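Local structure of anaerobically-induced outer membrane porin OprE (Pseudomonas aeruginosa, 4FRX) at residues D219-H224 and D309-N314. The protein probably acts as an outer membrane porin of the OprD family, a beta-barrel channel for the passage of small solutes. Sequence-based numbering, arbitrary orientation.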
loop_
_atom_site.group_PDB
_atom_site.type_symbol
_atom_site.label_atom_id
_atom_site.label_comp_id
_atom_site.label_asym_id
_atom_site.label_seq_id
_atom_site.Cartn_x
_atom_site.Cartn_y
_atom_site.Cartn_z
ATOM N N ASP A 219 -16.937 -2.710 12.929
ATOM C CA ASP A 219 -17.396 -1.477 13.586
ATOM C C ASP A 219 -17.077 -0.200 12.830
ATOM O O ASP A 219 -17.382 0.894 13.304
ATOM C CB ASP A 219 -16.910 -1.378 15.032
ATOM C CG ASP A 219 -17.728 -2.242 15.964
ATOM O OD1 ASP A 219 -18.954 -2.328 15.738
ATOM O OD2 ASP A 219 -17.149 -2.833 16.904
ATOM N N PHE A 220 -16.488 -0.349 11.650
ATOM C CA PHE A 220 -16.125 0.802 10.837
ATOM C C PHE A 220 -16.738 0.749 9.445
ATOM O O PHE A 220 -17.528 1.626 9.095
ATOM C CB PHE A 220 -14.607 0.975 10.741
ATOM C CG PHE A 220 -13.989 1.590 11.974
ATOM C CD1 PHE A 220 -14.013 2.966 12.161
ATOM C CD2 PHE A 220 -13.402 0.789 12.943
ATOM C CE1 PHE A 220 -13.446 3.549 13.304
ATOM C CE2 PHE A 220 -12.839 1.344 14.085
ATOM C CZ PHE A 220 -12.844 2.733 14.260
ATOM N N TYR A 221 -16.387 -0.260 8.644
ATOM C CA TYR A 221 -16.862 -0.237 7.275
ATOM C C TYR A 221 -16.924 -1.586 6.590
ATOM O O TYR A 221 -16.251 -2.522 6.990
ATOM C CB TYR A 221 -16.020 0.743 6.429
ATOM C CG TYR A 221 -14.599 0.294 6.117
ATOM C CD1 TYR A 221 -14.335 -0.542 5.034
ATOM C CD2 TYR A 221 -13.514 0.740 6.884
ATOM C CE1 TYR A 221 -13.029 -0.951 4.736
ATOM C CE2 TYR A 221 -12.204 0.329 6.587
ATOM C CZ TYR A 221 -11.970 -0.509 5.514
ATOM O OH TYR A 221 -10.674 -0.912 5.214
ATOM N N LYS A 222 -17.762 -1.655 5.562
ATOM C CA LYS A 222 -17.708 -2.730 4.582
ATOM C C LYS A 222 -17.414 -2.113 3.224
ATOM O O LYS A 222 -17.909 -1.037 2.895
ATOM C CB LYS A 222 -19.017 -3.515 4.560
ATOM C CG LYS A 222 -20.243 -2.651 4.506
ATOM N N GLN A 223 -16.595 -2.794 2.435
ATOM C CA GLN A 223 -16.126 -2.235 1.194
ATOM C C GLN A 223 -16.119 -3.303 0.130
ATOM O O GLN A 223 -15.581 -4.380 0.353
ATOM C CB GLN A 223 -14.725 -1.688 1.401
ATOM C CG GLN A 223 -14.063 -1.148 0.154
ATOM C CD GLN A 223 -12.780 -0.445 0.507
ATOM O OE1 GLN A 223 -11.714 -1.056 0.569
ATOM N NE2 GLN A 223 -12.881 0.841 0.777
ATOM N N HIS A 224 -16.767 -3.015 -0.995
ATOM C CA HIS A 224 -16.722 -3.877 -2.171
ATOM C C HIS A 224 -15.913 -3.206 -3.271
ATOM O O HIS A 224 -15.963 -1.988 -3.425
ATOM C CB HIS A 224 -18.128 -4.135 -2.694
ATOM C CG HIS A 224 -19.023 -4.805 -1.706
ATOM N ND1 HIS A 224 -19.201 -6.169 -1.677
ATOM C CD2 HIS A 224 -19.803 -4.301 -0.719
ATOM C CE1 HIS A 224 -20.046 -6.480 -0.708
ATOM N NE2 HIS A 224 -20.428 -5.366 -0.114
ATOM N N ASP A 309 -14.405 10.376 3.330
ATOM C CA ASP A 309 -13.192 10.052 2.581
ATOM C C ASP A 309 -13.234 8.589 2.183
ATOM O O ASP A 309 -14.020 7.790 2.704
ATOM C CB ASP A 309 -11.934 10.268 3.428
ATOM C CG ASP A 309 -11.711 11.723 3.825
ATOM O OD1 ASP A 309 -12.465 12.635 3.404
ATOM O OD2 ASP A 309 -10.744 11.942 4.574
ATOM N N PHE A 310 -12.391 8.229 1.236
ATOM C CA PHE A 310 -12.246 6.831 0.899
ATOM C C PHE A 310 -11.589 6.105 2.073
ATOM O O PHE A 310 -10.518 6.512 2.506
ATOM C CB PHE A 310 -11.343 6.701 -0.311
ATOM C CG PHE A 310 -11.033 5.278 -0.664
ATOM C CD1 PHE A 310 -11.990 4.479 -1.274
ATOM C CD2 PHE A 310 -9.777 4.742 -0.396
ATOM C CE1 PHE A 310 -11.707 3.164 -1.618
ATOM C CE2 PHE A 310 -9.481 3.437 -0.730
ATOM C CZ PHE A 310 -10.454 2.642 -1.349
ATOM N N PRO A 311 -12.226 5.039 2.601
ATOM C CA PRO A 311 -11.656 4.353 3.772
ATOM C C PRO A 311 -10.655 3.239 3.428
ATOM O O PRO A 311 -10.832 2.482 2.465
ATOM C CB PRO A 311 -12.895 3.753 4.451
ATOM C CG PRO A 311 -13.771 3.366 3.277
ATOM C CD PRO A 311 -13.548 4.494 2.242
ATOM N N PHE A 312 -9.606 3.145 4.242
ATOM C CA PHE A 312 -8.567 2.124 4.116
ATOM C C PHE A 312 -7.830 2.023 5.460
ATOM O O PHE A 312 -7.812 2.988 6.244
ATOM C CB PHE A 312 -7.585 2.457 2.984
ATOM C CG PHE A 312 -6.970 3.823 3.093
ATOM C CD1 PHE A 312 -7.666 4.950 2.666
ATOM C CD2 PHE A 312 -5.700 3.986 3.621
ATOM C CE1 PHE A 312 -7.105 6.221 2.766
ATOM C CE2 PHE A 312 -5.124 5.258 3.723
ATOM C CZ PHE A 312 -5.827 6.372 3.286
ATOM N N LEU A 313 -7.214 0.872 5.711
ATOM C CA LEU A 313 -6.552 0.617 6.994
ATOM C C LEU A 313 -5.394 1.592 7.195
ATOM O O LEU A 313 -4.524 1.707 6.347
ATOM C CB LEU A 313 -6.043 -0.818 7.057
ATOM C CG LEU A 313 -7.112 -1.903 6.922
ATOM C CD1 LEU A 313 -6.500 -3.279 7.129
ATOM C CD2 LEU A 313 -8.303 -1.659 7.876
ATOM N N ASN A 314 -5.394 2.288 8.326
ATOM C CA ASN A 314 -4.492 3.426 8.514
ATOM C C ASN A 314 -4.375 3.746 9.990
ATOM O O ASN A 314 -5.276 4.366 10.560
ATOM C CB ASN A 314 -5.080 4.637 7.769
ATOM C CG ASN A 314 -4.148 5.833 7.737
ATOM O OD1 ASN A 314 -3.045 5.794 8.281
ATOM N ND2 ASN A 314 -4.589 6.907 7.080
HETATM O O HOH W 1 -9.561 0.279 1.275
#
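Gln223 and Tyr221 meet Pro311 where a long loop of this OprD-family beta-barrel porin lies against the barrel wall. Tyr221 and Gln223 are alternate residues at the start of strand 221-234. Both point toward residues 309-314, in the loop between strands 295-305 and 340-349, while Lys222 between them points away. The contact ties that loop to the start of the strand, consistent with a loop folded against the barrel. CG of Gln223 is anti to the backbone N (chi1 176°), and the chain runs on extended to CD. The NE2 at its end donates a hydrogen bond to Pro311 O over 3.1 Å, with an N-H...O angle of 154°. Ser248 of the adjoining strand 237-250 is a second hydrogen-bond partner of NE2. A water also donates to Pro311 O, at 2.8 Å, so two donors hold this carbonyl oxygen. The same water donates to Gln223 OE1. NE2 also comes within 3.5 Å of Phe310 CE1; the two side chains cross at about a right angle, with amide and ring planes 11° apart. Phe246 meets the Phe310 ring edge-to-face.

Tyr221 packs its ring on Pro311. Pro311 CB lies over one face, toward the rim, in a CH-pi contact 4.1 Å from the centroid. Leu313 crosses Tyr221 at about a right angle, and its CD2 is 3.6 Å from Tyr221 OH.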